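Local coordinates for protein beta-galactosidase (Trichoderma reesei, PDB 3OG2) that probably hydrolyses terminal non-reducing beta-D-galactose residues in beta-D-galactosides, as a family 35 glycoside hydrolase built around a TIM barrel, at residues 172-182 against 208-218; 273-282 against 311-322. All coordinates share one frame; numbering follows the deposited sequence.

Interaction 1 (172-182 against 208-218)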
loop_
_atom_site.group_PDB
_atom_site.type_symbol
_atom_site.label_atom_id
_atom_site.label_comp_id
_atom_site.label_asym_id
_atom_site.label_seq_id
_atom_site.Cartn_x
_atom_site.Cartn_y
_atom_site.Cartn_z
ATOM N N VAL A 172 8.221 14.847 9.376
ATOM C CA VAL A 172 7.206 14.172 10.229
ATOM C C VAL A 172 6.374 15.178 11.021
ATOM O O VAL A 172 6.926 16.011 11.766
ATOM C CB VAL A 172 7.881 13.153 11.177
ATOM C CG1 VAL A 172 6.833 12.578 12.124
ATOM C CG2 VAL A 172 8.542 12.031 10.383
ATOM N N ILE A 173 5.058 15.109 10.843
ATOM C CA ILE A 173 4.162 16.053 11.528
ATOM C C ILE A 173 3.251 15.413 12.562
ATOM O O ILE A 173 2.679 16.122 13.382
ATOM C CB ILE A 173 3.278 16.799 10.474
ATOM C CG1 ILE A 173 2.434 15.851 9.621
ATOM C CG2 ILE A 173 4.150 17.736 9.652
ATOM C CD1 ILE A 173 1.364 16.550 8.816
ATOM N N LEU A 174 3.092 14.095 12.522
ATOM C CA LEU A 174 2.131 13.386 13.385
ATOM C C LEU A 174 2.723 12.007 13.684
ATOM O O LEU A 174 3.474 11.465 12.890
ATOM C CB LEU A 174 0.794 13.184 12.729
ATOM C CG LEU A 174 -0.025 14.451 12.471
ATOM C CD1 LEU A 174 -1.203 14.078 11.547
ATOM C CD2 LEU A 174 -0.538 15.028 13.796
ATOM N N TYR A 175 2.382 11.481 14.869
ATOM C CA TYR A 175 2.821 10.159 15.271
ATOM C C TYR A 175 1.641 9.371 15.810
ATOM O O TYR A 175 0.893 9.863 16.654
ATOM C CB TYR A 175 3.905 10.332 16.341
ATOM C CG TYR A 175 4.549 9.092 16.905
ATOM C CD1 TYR A 175 3.905 8.226 17.805
ATOM C CD2 TYR A 175 5.891 8.794 16.530
ATOM C CE1 TYR A 175 4.517 7.115 18.285
ATOM C CE2 TYR A 175 6.512 7.670 17.071
ATOM C CZ TYR A 175 5.819 6.838 17.949
ATOM O OH TYR A 175 6.458 5.726 18.485
ATOM N N GLN A 176 1.546 8.106 15.382
ATOM C CA GLN A 176 0.498 7.216 15.915
ATOM C C GLN A 176 1.165 6.166 16.794
ATOM O O GLN A 176 2.002 5.366 16.321
ATOM C CB GLN A 176 -0.216 6.492 14.752
ATOM C CG GLN A 176 -1.229 5.466 15.255
ATOM C CD GLN A 176 -1.765 4.643 14.118
ATOM O OE1 GLN A 176 -2.490 5.150 13.226
ATOM N NE2 GLN A 176 -1.455 3.334 14.080
ATOM N N PRO A 177 0.793 6.075 18.064
ATOM C CA PRO A 177 1.221 5.009 18.927
ATOM C C PRO A 177 0.247 3.821 18.810
ATOM O O PRO A 177 -0.966 4.044 18.755
ATOM C CB PRO A 177 1.118 5.639 20.330
ATOM C CG PRO A 177 0.097 6.736 20.219
ATOM C CD PRO A 177 -0.075 7.080 18.777
ATOM N N GLU A 178 0.768 2.581 18.813
ATOM C CA GLU A 178 -0.143 1.401 18.793
ATOM C C GLU A 178 -0.881 1.346 17.452
ATOM O O GLU A 178 -0.492 2.040 16.477
ATOM C CB GLU A 178 -1.091 1.361 20.021
ATOM C CG GLU A 178 -0.818 0.186 20.969
ATOM C CD GLU A 178 -1.339 -1.141 20.474
ATOM O OE1 GLU A 178 -2.159 -1.151 19.504
ATOM O OE2 GLU A 178 -1.005 -2.227 21.034
ATOM N N ASN A 179 -1.914 0.532 17.338
ATOM C CA ASN A 179 -2.644 0.427 16.060
ATOM C C ASN A 179 -3.994 -0.214 16.327
ATOM O O ASN A 179 -4.005 -1.385 16.740
ATOM C CB ASN A 179 -1.847 -0.409 15.050
ATOM C CG ASN A 179 -2.600 -0.429 13.723
ATOM O OD1 ASN A 179 -2.467 0.611 13.021
ATOM N ND2 ASN A 179 -3.395 -1.408 13.352
ATOM N N GLU A 180 -5.078 0.498 16.077
ATOM C CA GLU A 180 -6.421 -0.069 16.246
ATOM C C GLU A 180 -6.558 -0.784 17.599
ATOM O O GLU A 180 -7.014 -1.931 17.707
ATOM C CB GLU A 180 -6.839 -1.012 15.098
ATOM C CG GLU A 180 -7.016 -0.224 13.805
ATOM C CD GLU A 180 -7.743 -0.919 12.709
ATOM O OE1 GLU A 180 -7.856 -2.163 12.725
ATOM O OE2 GLU A 180 -8.226 -0.272 11.714
ATOM N N TYR A 181 -6.185 -0.037 18.636
ATOM C CA TYR A 181 -6.351 -0.549 20.015
ATOM C C TYR A 181 -7.799 -0.348 20.391
ATOM O O TYR A 181 -8.158 0.727 20.908
ATOM C CB TYR A 181 -5.339 0.178 20.939
ATOM C CG TYR A 181 -5.452 -0.372 22.360
ATOM C CD1 TYR A 181 -4.946 -1.642 22.678
ATOM C CD2 TYR A 181 -6.052 0.365 23.381
ATOM C CE1 TYR A 181 -5.057 -2.131 23.975
ATOM C CE2 TYR A 181 -6.157 -0.122 24.655
ATOM C CZ TYR A 181 -5.654 -1.363 24.939
ATOM O OH TYR A 181 -5.779 -1.853 26.235
ATOM N N SER A 182 -8.650 -1.330 20.043
ATOM C CA SER A 182 -10.075 -1.025 19.931
ATOM C C SER A 182 -11.003 -2.027 20.598
ATOM O O SER A 182 -12.192 -1.706 20.778
ATOM C CB SER A 182 -10.447 -0.979 18.439
ATOM O OG SER A 182 -9.678 0.094 17.858
ATOM N N ILE A 208 9.535 12.359 20.834
ATOM C CA ILE A 208 8.433 12.719 19.963
ATOM C C ILE A 208 7.675 13.867 20.617
ATOM O O ILE A 208 7.202 13.677 21.751
ATOM C CB ILE A 208 7.509 11.507 19.719
ATOM C CG1 ILE A 208 8.260 10.372 19.033
ATOM C CG2 ILE A 208 6.256 11.906 18.966
ATOM C CD1 ILE A 208 8.764 10.691 17.613
ATOM N N ILE A 209 7.610 15.022 19.928
ATOM C CA ILE A 209 6.909 16.186 20.491
ATOM C C ILE A 209 5.784 16.628 19.566
ATOM O O ILE A 209 5.015 17.493 19.952
ATOM C CB ILE A 209 7.853 17.373 20.770
ATOM C CG1 ILE A 209 8.613 17.829 19.528
ATOM C CG2 ILE A 209 8.788 17.003 21.944
ATOM C CD1 ILE A 209 9.440 19.107 19.810
ATOM N N VAL A 210 5.652 16.055 18.339
ATOM C CA VAL A 210 4.521 16.361 17.491
ATOM C C VAL A 210 3.281 15.725 18.082
ATOM O O VAL A 210 3.362 14.924 19.033
ATOM C CB VAL A 210 4.768 15.888 16.037
ATOM C CG1 VAL A 210 5.945 16.734 15.438
ATOM C CG2 VAL A 210 5.018 14.391 15.930
ATOM N N PRO A 211 2.105 16.106 17.578
ATOM C CA PRO A 211 0.881 15.548 18.162
ATOM C C PRO A 211 0.789 14.041 17.909
ATOM O O PRO A 211 1.189 13.534 16.866
ATOM C CB PRO A 211 -0.238 16.266 17.432
ATOM C CG PRO A 211 0.423 17.583 16.982
ATOM C CD PRO A 211 1.800 17.139 16.557
ATOM N N LEU A 212 0.149 13.411 18.918
ATOM C CA LEU A 212 -0.141 11.968 18.828
ATOM C C LEU A 212 -1.579 11.777 18.361
ATOM O O LEU A 212 -2.496 12.407 18.902
ATOM C CB LEU A 212 0.003 11.278 20.206
ATOM C CG LEU A 212 1.381 11.421 20.831
ATOM C CD1 LEU A 212 1.349 10.823 22.241
ATOM C CD2 LEU A 212 2.415 10.791 19.914
ATOM N N ILE A 213 -1.754 10.926 17.383
ATOM C CA ILE A 213 -3.075 10.616 16.815
ATOM C C ILE A 213 -3.241 9.127 16.851
ATOM O O ILE A 213 -2.289 8.361 16.607
ATOM C CB ILE A 213 -3.143 11.163 15.392
ATOM C CG1 ILE A 213 -4.570 11.071 14.805
ATOM C CG2 ILE A 213 -2.137 10.522 14.436
ATOM C CD1 ILE A 213 -4.782 11.958 13.561
ATOM N N ASN A 214 -4.449 8.670 17.198
ATOM C CA ASN A 214 -4.667 7.224 17.186
ATOM C C ASN A 214 -5.597 6.836 16.032
ATOM O O ASN A 214 -6.008 7.647 15.233
ATOM C CB ASN A 214 -5.213 6.707 18.549
ATOM C CG ASN A 214 -6.602 7.209 18.864
ATOM O OD1 ASN A 214 -7.144 8.171 18.300
ATOM N ND2 ASN A 214 -7.135 6.611 19.893
ATOM N N ASN A 215 -5.861 5.513 15.958
ATOM C CA ASN A 215 -6.654 4.991 14.873
ATOM C C ASN A 215 -7.557 3.890 15.353
ATOM O O ASN A 215 -7.396 2.715 15.050
ATOM C CB ASN A 215 -5.767 4.523 13.691
ATOM C CG ASN A 215 -4.936 3.300 13.938
ATOM O OD1 ASN A 215 -4.418 3.113 15.054
ATOM N ND2 ASN A 215 -4.788 2.463 12.926
ATOM N N ASP A 216 -8.552 4.266 16.115
ATOM C CA ASP A 216 -9.562 3.331 16.580
ATOM C C ASP A 216 -10.174 2.601 15.389
ATOM O O ASP A 216 -10.446 3.224 14.353
ATOM C CB ASP A 216 -10.583 4.105 17.386
ATOM C CG ASP A 216 -11.288 3.395 18.541
ATOM O OD1 ASP A 216 -11.098 2.167 18.708
ATOM O OD2 ASP A 216 -12.073 4.092 19.236
ATOM N N ALA A 217 -10.388 1.279 15.491
ATOM C CA ALA A 217 -10.910 0.533 14.352
ATOM C C ALA A 217 -12.280 0.981 13.901
ATOM O O ALA A 217 -12.692 0.812 12.726
ATOM C CB ALA A 217 -10.910 -0.951 14.643
ATOM N N PHE A 218 -13.037 1.512 14.859
ATOM C CA PHE A 218 -14.377 2.029 14.639
ATOM C C PHE A 218 -14.507 3.181 15.616
ATOM O O PHE A 218 -13.626 3.387 16.477
ATOM C CB PHE A 218 -15.430 0.918 14.848
ATOM C CG PHE A 218 -15.488 0.464 16.299
ATOM C CD1 PHE A 218 -14.610 -0.480 16.796
ATOM C CD2 PHE A 218 -16.423 0.995 17.171
ATOM C CE1 PHE A 218 -14.656 -0.885 18.141
ATOM C CE2 PHE A 218 -16.487 0.598 18.511
ATOM C CZ PHE A 218 -15.593 -0.343 18.988
HETATM O O HOH W 1 -3.488 4.002 17.475
HETATM O O HOH W 2 -7.596 3.434 20.231
HETATM O O HOH W 3 -12.639 1.130 20.740
#
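In the TIM barrel, strand 172-177 takes the extended segment 208-218 alongside it through a single backbone bridge between Y175 and L212. Y175 N donates to P211 O, and I213 N returns a bond to Y175 O (2.9 Å), so the two chains run the same way. With CG anti to the backbone N (chi1 -179°), the Y175 ring lies between I208 and L212: its CD2 meets I208 CD1 (3.6 Å) and its CD1 meets L212 CD2, both approaching obliquely. Toward the start of the strand, the buried I173 O meets the carbons V210 CB and P211 CD, and it has no polar partner.

Beyond the strand the contact turns polar around N215. Its amide lies nearly flat against that of Q176, the planes 22° apart, and crosses the Q176 side chain at about a right angle. N215 ND2 donates to N179 OD1 (3.0 Å) from above the carbonyl plane, while Q176 NE2 reaches the same oxygen on a lone pair; the Y76 hydroxyl is a further partner. N215 OD1 in turn accepts E180 N (2.9 Å), and a water joins it to P177 O. The backbone at E180 and the amide of N179 are thus held by one side chain. E180 itself lays CD against A217 CB (3.7 Å), with OE1 bonded to W791.

The end is clamped by S182. Its OG gives its proton to the anti lone pair of D216 OD1 (2.7 Å) and takes an almost straight bond from A217 N (2.7 Å), while D216 OD2 is held by Y235. Strand 172-177, helix 193-205 and the extended segment 208-218, which returns parallel to the strand, follow the strand-helix-strand order of a TIM barrel, with N179 and E180 of the galactose site just beyond the strand.

Interaction 2 (273-282 against 311-322)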
loop_
_atom_site.group_PDB
_atom_site.type_symbol
_atom_site.label_atom_id
_atom_site.label_comp_id
_atom_site.label_asym_id
_atom_site.label_seq_id
_atom_site.Cartn_x
_atom_site.Cartn_y
_atom_site.Cartn_z
ATOM N N PRO A 273 -9.769 17.692 15.163
ATOM C CA PRO A 273 -10.288 17.554 13.795
ATOM C C PRO A 273 -10.833 16.189 13.501
ATOM O O PRO A 273 -10.253 15.190 13.910
ATOM C CB PRO A 273 -9.010 17.806 12.968
ATOM C CG PRO A 273 -8.081 18.578 13.840
ATOM C CD PRO A 273 -8.333 18.022 15.233
ATOM N N PHE A 274 -11.908 16.141 12.733
ATOM C CA PHE A 274 -12.411 14.825 12.301
ATOM C C PHE A 274 -11.372 14.148 11.406
ATOM O O PHE A 274 -11.000 14.657 10.357
ATOM C CB PHE A 274 -13.761 14.968 11.624
ATOM C CG PHE A 274 -14.299 13.631 11.097
ATOM C CD1 PHE A 274 -14.145 12.440 11.780
ATOM C CD2 PHE A 274 -14.953 13.659 9.850
ATOM C CE1 PHE A 274 -14.588 11.229 11.196
ATOM C CE2 PHE A 274 -15.395 12.465 9.299
ATOM C CZ PHE A 274 -15.221 11.260 9.974
ATOM N N SER A 275 -10.892 12.992 11.899
ATOM C CA SER A 275 -9.746 12.306 11.308
ATOM C C SER A 275 -10.018 10.844 10.999
ATOM O O SER A 275 -10.372 10.084 11.892
ATOM C CB SER A 275 -8.592 12.358 12.312
ATOM O OG SER A 275 -8.239 13.712 12.633
ATOM N N LEU A 276 -9.858 10.494 9.728
ATOM C CA LEU A 276 -9.955 9.124 9.265
ATOM C C LEU A 276 -8.505 8.709 8.970
ATOM O O LEU A 276 -7.946 9.026 7.923
ATOM C CB LEU A 276 -10.832 8.976 8.017
ATOM C CG LEU A 276 -12.311 9.256 8.302
ATOM C CD1 LEU A 276 -13.091 9.299 6.982
ATOM C CD2 LEU A 276 -12.888 8.201 9.249
ATOM N N VAL A 277 -7.904 8.046 9.939
ATOM C CA VAL A 277 -6.475 7.733 9.848
ATOM C C VAL A 277 -6.240 6.581 8.890
ATOM O O VAL A 277 -5.181 6.428 8.301
ATOM C CB VAL A 277 -5.933 7.442 11.272
ATOM C CG1 VAL A 277 -4.492 6.924 11.240
ATOM C CG2 VAL A 277 -6.018 8.765 12.011
ATOM N N GLU A 278 -7.242 5.707 8.658
ATOM C CA GLU A 278 -7.209 4.744 7.555
ATOM C C GLU A 278 -8.604 4.707 6.955
ATOM O O GLU A 278 -9.564 4.355 7.673
ATOM C CB GLU A 278 -6.894 3.304 7.930
ATOM C CG GLU A 278 -5.539 3.181 8.653
ATOM C CD GLU A 278 -5.405 1.779 9.195
ATOM O OE1 GLU A 278 -6.112 0.826 8.765
ATOM O OE2 GLU A 278 -4.549 1.573 10.085
ATOM N N PHE A 279 -8.713 5.054 5.691
ATOM C CA PHE A 279 -9.978 4.875 4.988
ATOM C C PHE A 279 -9.704 4.031 3.749
ATOM O O PHE A 279 -8.708 4.236 3.046
ATOM C CB PHE A 279 -10.628 6.218 4.636
ATOM C CG PHE A 279 -12.054 5.936 4.136
ATOM C CD1 PHE A 279 -13.095 5.683 5.051
ATOM C CD2 PHE A 279 -12.320 5.884 2.776
ATOM C CE1 PHE A 279 -14.364 5.383 4.566
ATOM C CE2 PHE A 279 -13.592 5.593 2.321
ATOM C CZ PHE A 279 -14.608 5.320 3.199
ATOM N N GLN A 280 -10.603 3.094 3.458
ATOM C CA GLN A 280 -10.424 2.133 2.384
ATOM C C GLN A 280 -9.981 2.732 1.057
ATOM O O GLN A 280 -10.661 3.583 0.448
ATOM C CB GLN A 280 -11.790 1.440 2.215
ATOM C CG GLN A 280 -11.744 0.300 1.209
ATOM C CD GLN A 280 -12.826 -0.732 1.492
ATOM O OE1 GLN A 280 -13.873 -0.444 2.096
ATOM N NE2 GLN A 280 -12.556 -1.967 1.075
ATOM N N GLY A 281 -8.842 2.209 0.595
ATOM C CA GLY A 281 -8.302 2.495 -0.730
ATOM C C GLY A 281 -8.129 1.241 -1.571
ATOM O O GLY A 281 -7.554 1.360 -2.674
ATOM N N GLY A 282 -8.542 0.100 -1.082
ATOM C CA GLY A 282 -8.431 -1.143 -1.824
ATOM C C GLY A 282 -8.903 -2.253 -0.897
ATOM O O GLY A 282 -9.718 -2.032 0.026
ATOM N N ASN A 311 -17.206 11.310 2.997
ATOM C CA ASN A 311 -16.408 11.701 4.135
ATOM C C ASN A 311 -16.228 13.227 4.162
ATOM O O ASN A 311 -16.183 13.814 5.246
ATOM C CB ASN A 311 -15.023 11.005 4.082
ATOM C CG ASN A 311 -15.186 9.503 4.274
ATOM O OD1 ASN A 311 -16.125 9.031 4.917
ATOM N ND2 ASN A 311 -14.255 8.730 3.691
ATOM N N MET A 312 -16.117 13.840 2.970
ATOM C CA MET A 312 -16.128 15.301 2.929
ATOM C C MET A 312 -17.485 15.822 3.409
ATOM O O MET A 312 -17.546 16.886 4.032
ATOM C CB MET A 312 -15.861 15.791 1.494
ATOM C CG MET A 312 -14.463 15.262 1.033
ATOM S SD MET A 312 -14.261 15.620 -0.727
ATOM C CE MET A 312 -13.021 14.355 -1.165
ATOM N N ALA A 313 -18.591 15.054 3.153
ATOM C CA ALA A 313 -19.911 15.512 3.661
ATOM C C ALA A 313 -19.920 15.603 5.179
ATOM O O ALA A 313 -20.692 16.369 5.763
ATOM C CB ALA A 313 -20.939 14.538 3.158
ATOM N N ALA A 314 -19.077 14.814 5.854
ATOM C CA ALA A 314 -18.949 14.807 7.322
ATOM C C ALA A 314 -17.834 15.747 7.785
ATOM O O ALA A 314 -17.565 15.800 9.008
ATOM C CB ALA A 314 -18.715 13.406 7.808
ATOM N N GLY A 315 -17.139 16.458 6.888
ATOM C CA GLY A 315 -16.125 17.411 7.264
ATOM C C GLY A 315 -14.821 16.775 7.636
ATOM O O GLY A 315 -14.061 17.353 8.448
ATOM N N VAL A 316 -14.430 15.641 7.042
ATOM C CA VAL A 316 -13.074 15.134 7.385
ATOM C C VAL A 316 -12.002 16.124 7.007
ATOM O O VAL A 316 -11.986 16.667 5.899
ATOM C CB VAL A 316 -12.878 13.777 6.697
ATOM C CG1 VAL A 316 -12.711 13.893 5.157
ATOM C CG2 VAL A 316 -11.700 13.041 7.319
ATOM N N THR A 317 -11.042 16.357 7.930
ATOM C CA THR A 317 -9.951 17.259 7.583
ATOM C C THR A 317 -8.584 16.596 7.814
ATOM O O THR A 317 -7.578 17.235 7.516
ATOM C CB THR A 317 -10.008 18.581 8.316
ATOM O OG1 THR A 317 -10.074 18.300 9.718
ATOM C CG2 THR A 317 -11.260 19.403 7.892
ATOM N N ILE A 318 -8.557 15.338 8.308
ATOM C CA ILE A 318 -7.287 14.553 8.267
ATOM C C ILE A 318 -7.764 13.227 7.669
ATOM O O ILE A 318 -8.588 12.535 8.301
ATOM C CB ILE A 318 -6.639 14.368 9.644
ATOM C CG1 ILE A 318 -6.224 15.715 10.266
ATOM C CG2 ILE A 318 -5.459 13.380 9.519
ATOM C CD1 ILE A 318 -5.620 15.599 11.633
ATOM N N PHE A 319 -7.316 12.917 6.451
ATOM C CA PHE A 319 -7.938 11.836 5.669
ATOM C C PHE A 319 -6.838 11.051 5.011
ATOM O O PHE A 319 -6.155 11.591 4.115
ATOM C CB PHE A 319 -8.864 12.523 4.646
ATOM C CG PHE A 319 -9.736 11.590 3.802
ATOM C CD1 PHE A 319 -10.101 10.303 4.173
ATOM C CD2 PHE A 319 -10.212 12.120 2.615
ATOM C CE1 PHE A 319 -10.962 9.538 3.377
ATOM C CE2 PHE A 319 -11.051 11.344 1.808
ATOM C CZ PHE A 319 -11.424 10.090 2.184
ATOM N N ASN A 320 -6.633 9.782 5.395
ATOM C CA ASN A 320 -5.553 8.971 4.854
ATOM C C ASN A 320 -6.123 7.737 4.170
ATOM O O ASN A 320 -6.975 7.054 4.734
ATOM C CB ASN A 320 -4.606 8.556 5.971
ATOM C CG ASN A 320 -3.497 7.626 5.483
ATOM O OD1 ASN A 320 -2.718 7.984 4.583
ATOM N ND2 ASN A 320 -3.401 6.431 6.029
ATOM N N ILE A 321 -5.640 7.507 2.957
ATOM C CA ILE A 321 -6.125 6.412 2.119
ATOM C C ILE A 321 -5.219 5.205 2.214
ATOM O O ILE A 321 -4.044 5.242 1.846
ATOM C CB ILE A 321 -6.207 6.879 0.638
ATOM C CG1 ILE A 321 -7.093 8.142 0.468
ATOM C CG2 ILE A 321 -6.673 5.731 -0.281
ATOM C CD1 ILE A 321 -8.467 8.000 1.145
ATOM N N TYR A 322 -5.768 4.098 2.801
ATOM C CA TYR A 322 -5.006 2.865 3.060
ATOM C C TYR A 322 -5.477 1.869 2.009
ATOM O O TYR A 322 -6.661 1.472 2.121
ATOM C CB TYR A 322 -5.302 2.390 4.501
ATOM C CG TYR A 322 -4.430 1.204 4.865
ATOM C CD1 TYR A 322 -4.614 -0.073 4.335
ATOM C CD2 TYR A 322 -3.358 1.339 5.763
ATOM C CE1 TYR A 322 -3.829 -1.133 4.660
ATOM C CE2 TYR A 322 -2.528 0.282 6.117
ATOM C CZ TYR A 322 -2.769 -0.949 5.556
ATOM O OH TYR A 322 -1.938 -2.004 5.851
#
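F279 and N311 approach from opposite directions: the N311 amide stands almost upright on the F279 ring, planes 85° apart, with ND2 over the ring centre 3.2 Å above its plane. This geometry would suit a weak N-H to pi attraction. F279 CG lies anti to the backbone N (chi1 -170°), which carries the ring to the last turn of helix 301-313, and L276 CD1 packs against N311 CG (3.4 Å) next to it. F319 closes in obliquely, its CE1 on F279 CB (3.6 Å) and the ring planes 56° apart, while I321 CD1 lies over one face of the F319 ring. Were F279 replaced by an alanine, the N311 amide would probably lose the ring beneath it and a gap would open beside F319.

Farther along, V316 CG2 sits over one face of the F274 ring, whose CE2 touches A314 CB (3.8 Å) where a Schellman motif at G315 ends the helix. Parallel strand bonds join the backbones, L276 N to I318 O and N320 N to L276 O (2.9 Å), and a beta bulge then shifts the register before F279 N reaches N320 O. In the bulge, N320 ND2 grips V277 O (2.9 Å), which lies in the plane of its amide; S44 and E46 hold the other positions of that amide.

E278, beside the bulge, runs alongside Y322 and points the same way, its OE1 over one face of the Y322 ring, toward the rim; Y240 and R114 bind the two carboxylate oxygens. Backbone bonds on both sides hold the bulge, and the N320 amide adds a grip on V277 O inside it. Galactose-binding E278 is thus presented on the polar side, while L276, F279 and F319 pack, with N311, on the side facing helix 301-313.

In the fold
Along the chain, interaction 1 comes first: strand 172-177 leads through helix 193-205 to 208-218, closing a loop of 25 residues. Strand 236-239 and helix 261-268 follow, and interaction 2 then closes a second loop, from strand 275-280 through helices 292-298 and 301-313 to strand 318-321. The loops lie in series, neither nesting nor crossing. Their contacts nevertheless meet in the barrel: Q176 and N214 pack on V277, N215 lies against E278, and E180 OE2 comes within 3.8 Å of E278 OE1. Through strands 110-116, 72-76 and 38-47 the two pairings join the same sheet, bringing N179, E180 and E278 to one galactose site with Y76.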